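Local coordinates for glutamate racemase (Escherichia coli, PDB 2JFN), which belongs to the Asp/Glu/hydantoin racemase family and holds glutamic acid in a pocket at the ends of its sheet strands, at residues 22-36 / 79-92. Residues are numbered along the deposited sequence; the frame is centred on the assembly and turned at random.
Sequences PTVLVFDSGVGGLSV and VQERYPLALAVVAC. With GLU (glutamic acid), chain B.
Leu25 is bonded to strand 87-90 through both its backbone N and its backbone O: the N donates to Leu87 O (2.9 Å) and the O accepts from Val89 N. Phe27 N then meets Val89 O almost head-on, with a C=O...N angle of 176°. This register makes strands 22-28 and 87-90 parallel neighbours, their axes 4.6 Å apart and inclined by 15°.

Leu25 is buried, packed among Val79, Leu85 and Ala88. With CG anti to the backbone N (chi1 166°), it extends tip to tip toward Val79 of helix 65-82, and its CD2 also lies 4.0 Å from Leu85 CD1. Val90 CG1 sits at the edge of the Phe27 ring, near its plane. The reverse face pairs Val24 with Leu87, side by side, and places Ala91 CB 3.6 Å from Val36 CG2; helix 228-241 covers Leu87, Val89 and Val36.

Strand 48-53, helix 65-82 and strand 87-90 make a beta-alpha-beta crossover that passes over strand 22-28, which lies between the two strands; the ligand pocket lies at the C-terminal strand ends. There Asp28 OD1 receives Gly30 N and Gly33 N from opposite faces of its carboxylate plane, the first bond closing an Asx turn. Asp28 OD2 accepts from the amino N of glutamic acid (2.8 Å), while Ser29 OG donates to its OE2.

At the other end Thr23 is still packed, its CG2 3.7 Å from Leu85 CD2. The open side is at exposed Pro84, whose carbonyl O lies 3.5 Å from Thr23 CB. A water donates to that O while hydrogen-bonding Thr23 OG1, which His48 also engages.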
ATOM      1  N   PRO A  22      11.304 -17.235   7.444  1.00 36.71           N
ATOM      2  CA  PRO A  22      11.544 -16.475   6.218  1.00 35.10           C
ATOM      3  C   PRO A  22      11.413 -14.968   6.406  1.00 33.33           C
ATOM      4  O   PRO A  22      10.500 -14.475   7.069  1.00 33.12           O
ATOM      5  CB  PRO A  22      10.525 -17.053   5.233  1.00 35.61           C
ATOM      6  CG  PRO A  22       9.469 -17.645   6.108  1.00 36.83           C
ATOM      7  CD  PRO A  22      10.248 -18.241   7.242  1.00 36.55           C
ATOM      8  N   THR A  23      12.366 -14.254   5.826  1.00 31.31           N
ATOM      9  CA  THR A  23      12.416 -12.804   5.907  1.00 28.82           C
ATOM     10  C   THR A  23      11.574 -12.196   4.800  1.00 27.22           C
ATOM     11  O   THR A  23      11.809 -12.438   3.615  1.00 26.28           O
ATOM     12  CB  THR A  23      13.871 -12.312   5.770  1.00 28.86           C
ATOM     13  OG1 THR A  23      14.636 -12.789   6.885  1.00 29.00           O
ATOM     14  CG2 THR A  23      13.921 -10.791   5.719  1.00 27.97           C
ATOM     15  N   VAL A  24      10.586 -11.405   5.196  1.00 26.19           N
ATOM     16  CA  VAL A  24       9.711 -10.749   4.244  1.00 25.17           C
ATOM     17  C   VAL A  24       9.761  -9.236   4.381  1.00 24.64           C
ATOM     18  O   VAL A  24       9.580  -8.689   5.469  1.00 24.53           O
ATOM     19  CB  VAL A  24       8.251 -11.216   4.423  1.00 25.46           C
ATOM     20  CG1 VAL A  24       7.326 -10.389   3.549  1.00 25.44           C
ATOM     21  CG2 VAL A  24       8.141 -12.695   4.058  1.00 25.54           C
ATOM     22  N   LEU A  25      10.009  -8.569   3.262  1.00 23.92           N
ATOM     23  CA  LEU A  25      10.059  -7.118   3.236  1.00 23.77           C
ATOM     24  C   LEU A  25       8.732  -6.571   2.737  1.00 23.16           C
ATOM     25  O   LEU A  25       8.189  -7.060   1.750  1.00 22.71           O
ATOM     26  CB  LEU A  25      11.165  -6.628   2.295  1.00 23.48           C
ATOM     27  CG  LEU A  25      11.098  -5.143   1.916  1.00 24.15           C
ATOM     28  CD1 LEU A  25      11.355  -4.273   3.151  1.00 23.60           C
ATOM     29  CD2 LEU A  25      12.128  -4.843   0.820  1.00 24.84           C
ATOM     30  N   VAL A  26       8.208  -5.574   3.442  1.00 23.08           N
ATOM     31  CA  VAL A  26       6.988  -4.896   3.031  1.00 22.84           C
ATOM     32  C   VAL A  26       7.435  -3.435   2.869  1.00 23.16           C
ATOM     33  O   VAL A  26       7.904  -2.812   3.830  1.00 23.27           O
ATOM     34  CB  VAL A  26       5.870  -4.996   4.089  1.00 23.04           C
ATOM     35  CG1 VAL A  26       4.637  -4.250   3.600  1.00 22.64           C
ATOM     36  CG2 VAL A  26       5.517  -6.477   4.345  1.00 22.73           C
ATOM     37  N   PHE A  27       7.315  -2.915   1.650  1.00 22.82           N
ATOM     38  CA  PHE A  27       7.737  -1.553   1.326  1.00 23.33           C
ATOM     39  C   PHE A  27       6.623  -0.608   0.887  1.00 23.64           C
ATOM     40  O   PHE A  27       5.673  -1.012   0.223  1.00 24.06           O
ATOM     41  CB  PHE A  27       8.781  -1.585   0.205  1.00 23.65           C
ATOM     42  CG  PHE A  27       9.097  -0.225  -0.372  1.00 24.66           C
ATOM     43  CD1 PHE A  27      10.017   0.617   0.251  1.00 24.66           C
ATOM     44  CD2 PHE A  27       8.427   0.237  -1.500  1.00 24.42           C
ATOM     45  CE1 PHE A  27      10.262   1.900  -0.240  1.00 24.95           C
ATOM     46  CE2 PHE A  27       8.663   1.521  -2.001  1.00 24.93           C
ATOM     47  CZ  PHE A  27       9.580   2.354  -1.368  1.00 25.18           C
ATOM     48  N   ASP A  28       6.764   0.660   1.261  1.00 23.82           N
ATOM     49  CA  ASP A  28       5.827   1.711   0.871  1.00 23.43           C
ATOM     50  C   ASP A  28       6.543   3.039   1.011  1.00 23.59           C
ATOM     51  O   ASP A  28       7.599   3.121   1.641  1.00 23.62           O
ATOM     52  CB  ASP A  28       4.581   1.751   1.764  1.00 23.14           C
ATOM     53  CG  ASP A  28       3.576   2.806   1.303  1.00 23.57           C
ATOM     54  OD1 ASP A  28       2.931   3.464   2.148  1.00 23.23           O
ATOM     55  OD2 ASP A  28       3.431   2.983   0.075  1.00 24.14           O
ATOM     56  N   SER A  29       5.961   4.079   0.427  1.00 23.49           N
ATOM     57  CA  SER A  29       6.521   5.419   0.514  1.00 23.63           C
ATOM     58  C   SER A  29       6.281   5.957   1.933  1.00 23.67           C
ATOM     59  O   SER A  29       7.045   6.783   2.433  1.00 23.60           O
ATOM     60  CB  SER A  29       5.838   6.325  -0.507  1.00 23.55           C
ATOM     61  OG  SER A  29       4.443   6.344  -0.275  1.00 24.80           O
ATOM     62  N   GLY A  30       5.221   5.476   2.579  1.00 23.60           N
ATOM     63  CA  GLY A  30       4.908   5.919   3.926  1.00 23.98           C
ATOM     64  C   GLY A  30       4.290   4.861   4.818  1.00 23.76           C
ATOM     65  O   GLY A  30       4.807   3.745   4.922  1.00 24.03           O
ATOM     66  N   VAL A  31       3.170   5.195   5.458  1.00 23.50           N
ATOM     67  CA  VAL A  31       2.503   4.260   6.357  1.00 23.42           C
ATOM     68  C   VAL A  31       1.501   3.311   5.685  1.00 23.39           C
ATOM     69  O   VAL A  31       1.097   2.319   6.288  1.00 22.93           O
ATOM     70  CB  VAL A  31       1.761   5.007   7.515  1.00 24.04           C
ATOM     71  CG1 VAL A  31       2.758   5.809   8.348  1.00 24.26           C
ATOM     72  CG2 VAL A  31       0.686   5.937   6.955  1.00 24.22           C
ATOM     73  N   GLY A  32       1.105   3.606   4.450  1.00 23.03           N
ATOM     74  CA  GLY A  32       0.134   2.758   3.770  1.00 23.53           C
ATOM     75  C   GLY A  32       0.516   1.288   3.736  1.00 23.94           C
ATOM     76  O   GLY A  32      -0.344   0.411   3.809  1.00 23.61           O
ATOM     77  N   GLY A  33       1.813   1.020   3.619  1.00 23.88           N
ATOM     78  CA  GLY A  33       2.294  -0.349   3.575  1.00 24.00           C
ATOM     79  C   GLY A  33       1.836  -1.160   4.768  1.00 24.04           C
ATOM     80  O   GLY A  33       1.660  -2.364   4.662  1.00 24.11           O
ATOM     81  N   LEU A  34       1.624  -0.495   5.899  1.00 24.29           N
ATOM     82  CA  LEU A  34       1.183  -1.168   7.110  1.00 24.12           C
ATOM     83  C   LEU A  34      -0.185  -1.835   6.975  1.00 23.95           C
ATOM     84  O   LEU A  34      -0.450  -2.819   7.657  1.00 24.13           O
ATOM     85  CB  LEU A  34       1.160  -0.185   8.285  1.00 24.26           C
ATOM     86  CG  LEU A  34       2.537   0.332   8.718  1.00 24.52           C
ATOM     87  CD1 LEU A  34       2.359   1.418   9.769  1.00 24.48           C
ATOM     88  CD2 LEU A  34       3.374  -0.823   9.262  1.00 24.92           C
ATOM     89  N   SER A  35      -1.054  -1.316   6.109  1.00 23.76           N
ATOM     90  CA  SER A  35      -2.364  -1.945   5.952  1.00 24.21           C
ATOM     91  C   SER A  35      -2.198  -3.310   5.271  1.00 24.34           C
ATOM     92  O   SER A  35      -2.905  -4.267   5.598  1.00 24.46           O
ATOM     93  CB  SER A  35      -3.324  -1.062   5.138  1.00 23.45           C
ATOM     94  OG  SER A  35      -2.925  -0.944   3.781  1.00 23.98           O
ATOM     95  N   VAL A  36      -1.256  -3.394   4.338  1.00 24.57           N
ATOM     96  CA  VAL A  36      -0.994  -4.638   3.618  1.00 25.04           C
ATOM     97  C   VAL A  36      -0.266  -5.601   4.539  1.00 25.61           C
ATOM     98  O   VAL A  36      -0.578  -6.795   4.593  1.00 25.10           O
ATOM     99  CB  VAL A  36      -0.133  -4.389   2.358  1.00 25.08           C
ATOM    100  CG1 VAL A  36       0.128  -5.711   1.626  1.00 25.12           C
ATOM    101  CG2 VAL A  36      -0.845  -3.406   1.439  1.00 25.41           C
ATOM    102  N   VAL A  79      18.059  -2.952   1.597  1.00 23.77           N
ATOM    103  CA  VAL A  79      17.473  -3.872   2.555  1.00 24.22           C
ATOM    104  C   VAL A  79      18.131  -5.245   2.415  1.00 24.69           C
ATOM    105  O   VAL A  79      18.496  -5.867   3.416  1.00 24.55           O
ATOM    106  CB  VAL A  79      15.948  -4.033   2.353  1.00 23.88           C
ATOM    107  CG1 VAL A  79      15.413  -5.077   3.319  1.00 23.31           C
ATOM    108  CG2 VAL A  79      15.243  -2.696   2.584  1.00 23.95           C
ATOM    109  N   GLN A  80      18.285  -5.699   1.174  1.00 25.87           N
ATOM    110  CA  GLN A  80      18.897  -6.999   0.886  1.00 27.88           C
ATOM    111  C   GLN A  80      20.301  -7.127   1.466  1.00 29.34           C
ATOM    112  O   GLN A  80      20.771  -8.232   1.737  1.00 28.95           O
ATOM    113  CB  GLN A  80      18.961  -7.249  -0.625  1.00 28.24           C
ATOM    114  CG  GLN A  80      19.655  -8.562  -0.983  1.00 29.92           C
ATOM    115  CD  GLN A  80      19.669  -8.854  -2.462  1.00 30.55           C
ATOM    116  OE1 GLN A  80      20.293  -8.134  -3.247  1.00 32.95           O
ATOM    117  NE2 GLN A  80      18.985  -9.916  -2.859  1.00 31.00           N
ATOM    118  N   GLU A  81      20.973  -5.997   1.645  1.00 30.79           N
ATOM    119  CA  GLU A  81      22.317  -6.002   2.203  1.00 32.53           C
ATOM    120  C   GLU A  81      22.263  -6.264   3.698  1.00 32.42           C
ATOM    121  O   GLU A  81      23.156  -6.903   4.255  1.00 32.74           O
ATOM    122  CB  GLU A  81      23.010  -4.667   1.933  1.00 34.55           C
ATOM    123  CG  GLU A  81      23.605  -4.575   0.553  1.00 37.85           C
ATOM    124  CD  GLU A  81      24.659  -5.641   0.317  1.00 39.61           C
ATOM    125  OE1 GLU A  81      25.586  -5.764   1.150  1.00 41.29           O
ATOM    126  OE2 GLU A  81      24.564  -6.357  -0.701  1.00 41.33           O
ATOM    127  N   ARG A  82      21.211  -5.772   4.343  1.00 31.81           N
ATOM    128  CA  ARG A  82      21.034  -5.973   5.774  1.00 31.83           C
ATOM    129  C   ARG A  82      20.529  -7.390   6.051  1.00 31.32           C
ATOM    130  O   ARG A  82      20.964  -8.039   7.007  1.00 31.21           O
ATOM    131  CB  ARG A  82      20.047  -4.944   6.340  1.00 32.76           C
ATOM    132  CG  ARG A  82      20.607  -3.523   6.436  1.00 34.95           C
ATOM    133  CD  ARG A  82      21.770  -3.463   7.429  1.00 36.27           C
ATOM    134  NE  ARG A  82      21.318  -3.738   8.793  1.00 38.20           N
ATOM    135  CZ  ARG A  82      20.836  -2.816   9.624  1.00 38.36           C
ATOM    136  NH1 ARG A  82      20.753  -1.553   9.235  1.00 38.95           N
ATOM    137  NH2 ARG A  82      20.424  -3.162  10.838  1.00 38.87           N
ATOM    138  N   TYR A  83      19.611  -7.866   5.215  1.00 30.58           N
ATOM    139  CA  TYR A  83      19.053  -9.210   5.369  1.00 30.30           C
ATOM    140  C   TYR A  83      18.668  -9.852   4.045  1.00 29.65           C
ATOM    141  O   TYR A  83      17.974  -9.239   3.233  1.00 29.22           O
ATOM    142  CB  TYR A  83      17.777  -9.201   6.225  1.00 30.71           C
ATOM    143  CG  TYR A  83      17.937  -8.865   7.687  1.00 31.39           C
ATOM    144  CD1 TYR A  83      17.745  -7.567   8.148  1.00 31.23           C
ATOM    145  CD2 TYR A  83      18.243  -9.858   8.618  1.00 31.62           C
ATOM    146  CE1 TYR A  83      17.847  -7.265   9.502  1.00 32.06           C
ATOM    147  CE2 TYR A  83      18.348  -9.566   9.973  1.00 32.08           C
ATOM    148  CZ  TYR A  83      18.149  -8.272  10.408  1.00 32.19           C
ATOM    149  OH  TYR A  83      18.252  -7.980  11.751  1.00 32.58           O
ATOM    150  N   PRO A  84      19.129 -11.089   3.798  1.00 29.11           N
ATOM    151  CA  PRO A  84      18.750 -11.742   2.543  1.00 28.54           C
ATOM    152  C   PRO A  84      17.223 -11.836   2.633  1.00 27.78           C
ATOM    153  O   PRO A  84      16.681 -12.076   3.710  1.00 27.15           O
ATOM    154  CB  PRO A  84      19.418 -13.107   2.654  1.00 29.05           C
ATOM    155  CG  PRO A  84      20.691 -12.780   3.401  1.00 29.74           C
ATOM    156  CD  PRO A  84      20.197 -11.840   4.487  1.00 29.50           C
ATOM    157  N   LEU A  85      16.532 -11.639   1.518  1.00 27.35           N
ATOM    158  CA  LEU A  85      15.072 -11.662   1.530  1.00 26.90           C
ATOM    159  C   LEU A  85      14.468 -12.906   0.897  1.00 26.93           C
ATOM    160  O   LEU A  85      14.960 -13.399  -0.108  1.00 26.47           O
ATOM    161  CB  LEU A  85      14.533 -10.430   0.797  1.00 26.62           C
ATOM    162  CG  LEU A  85      15.037  -9.058   1.252  1.00 26.34           C
ATOM    163  CD1 LEU A  85      14.503  -7.966   0.324  1.00 26.18           C
ATOM    164  CD2 LEU A  85      14.604  -8.814   2.685  1.00 26.09           C
ATOM    165  N   ALA A  86      13.407 -13.420   1.504  1.00 27.16           N
ATOM    166  CA  ALA A  86      12.717 -14.575   0.951  1.00 27.51           C
ATOM    167  C   ALA A  86      11.680 -14.023  -0.033  1.00 27.57           C
ATOM    168  O   ALA A  86      11.353 -14.653  -1.035  1.00 28.41           O
ATOM    169  CB  ALA A  86      12.027 -15.366   2.070  1.00 27.79           C
ATOM    170  N   LEU A  87      11.187 -12.820   0.245  1.00 27.71           N
ATOM    171  CA  LEU A  87      10.179 -12.198  -0.603  1.00 27.37           C
ATOM    172  C   LEU A  87      10.000 -10.731  -0.233  1.00 27.07           C
ATOM    173  O   LEU A  87      10.199 -10.347   0.920  1.00 27.09           O
ATOM    174  CB  LEU A  87       8.849 -12.947  -0.428  1.00 28.02           C
ATOM    175  CG  LEU A  87       7.542 -12.433  -1.037  1.00 27.98           C
ATOM    176  CD1 LEU A  87       6.567 -13.603  -1.139  1.00 28.10           C
ATOM    177  CD2 LEU A  87       6.945 -11.316  -0.179  1.00 28.31           C
ATOM    178  N   ALA A  88       9.622  -9.920  -1.216  1.00 26.70           N
ATOM    179  CA  ALA A  88       9.391  -8.499  -0.997  1.00 26.24           C
ATOM    180  C   ALA A  88       8.042  -8.080  -1.576  1.00 26.33           C
ATOM    181  O   ALA A  88       7.645  -8.520  -2.659  1.00 25.93           O
ATOM    182  CB  ALA A  88      10.497  -7.680  -1.637  1.00 26.54           C
ATOM    183  N   VAL A  89       7.345  -7.223  -0.843  1.00 26.38           N
ATOM    184  CA  VAL A  89       6.048  -6.721  -1.273  1.00 26.48           C
ATOM    185  C   VAL A  89       6.114  -5.217  -1.477  1.00 26.45           C
ATOM    186  O   VAL A  89       6.485  -4.477  -0.566  1.00 26.61           O
ATOM    187  CB  VAL A  89       4.954  -6.994  -0.219  1.00 26.98           C
ATOM    188  CG1 VAL A  89       3.604  -6.519  -0.746  1.00 26.51           C
ATOM    189  CG2 VAL A  89       4.919  -8.474   0.138  1.00 26.37           C
ATOM    190  N   VAL A  90       5.777  -4.767  -2.678  1.00 26.03           N
ATOM    191  CA  VAL A  90       5.755  -3.347  -2.969  1.00 26.42           C
ATOM    192  C   VAL A  90       4.315  -2.958  -2.646  1.00 26.74           C
ATOM    193  O   VAL A  90       3.467  -2.902  -3.537  1.00 26.48           O
ATOM    194  CB  VAL A  90       6.063  -3.079  -4.457  1.00 26.37           C
ATOM    195  CG1 VAL A  90       6.065  -1.582  -4.732  1.00 26.82           C
ATOM    196  CG2 VAL A  90       7.430  -3.678  -4.818  1.00 26.76           C
ATOM    197  N   ALA A  91       4.044  -2.737  -1.361  1.00 26.82           N
ATOM    198  CA  ALA A  91       2.698  -2.388  -0.892  1.00 27.63           C
ATOM    199  C   ALA A  91       2.467  -0.906  -1.099  1.00 28.11           C
ATOM    200  O   ALA A  91       2.176  -0.168  -0.157  1.00 27.96           O
ATOM    201  CB  ALA A  91       2.558  -2.748   0.580  1.00 27.04           C
ATOM    202  N   CYS A  92       2.585  -0.497  -2.358  1.00 29.18           N
ATOM    203  CA  CYS A  92       2.465   0.891  -2.762  1.00 30.48           C
ATOM    204  C   CYS A  92       1.998   0.933  -4.222  1.00 31.39           C
ATOM    205  O   CYS A  92       2.725   0.504  -5.114  1.00 31.00           O
ATOM    206  CB  CYS A  92       3.852   1.531  -2.624  1.00 30.27           C
ATOM    207  SG  CYS A  92       4.062   3.185  -3.264  1.00 30.88           S
TER
HETATM  208  N   GLU B1287       0.806   4.013  -0.199  1.00 27.57           N
HETATM  209  CA  GLU B1287       0.495   4.913  -1.314  1.00 28.20           C
HETATM  210  C   GLU B1287       0.249   4.078  -2.556  1.00 28.44           C
HETATM  211  O   GLU B1287      -0.358   2.950  -2.460  1.00 28.04           O
HETATM  212  CB  GLU B1287       1.667   5.881  -1.540  1.00 28.42           C
HETATM  213  CG  GLU B1287       1.147   7.324  -1.727  1.00 28.59           C
HETATM  214  CD  GLU B1287       2.249   8.238  -2.247  1.00 29.41           C
HETATM  215  OE1 GLU B1287       1.966   9.170  -2.996  1.00 29.10           O
HETATM  216  OE2 GLU B1287       3.425   8.060  -1.917  1.00 28.72           O
HETATM  217  OXT GLU B1287       0.632   4.498  -3.697  1.00 29.50           O
HETATM  218  O   HOH W   1      17.154 -12.675   6.359  1.00 32.51           O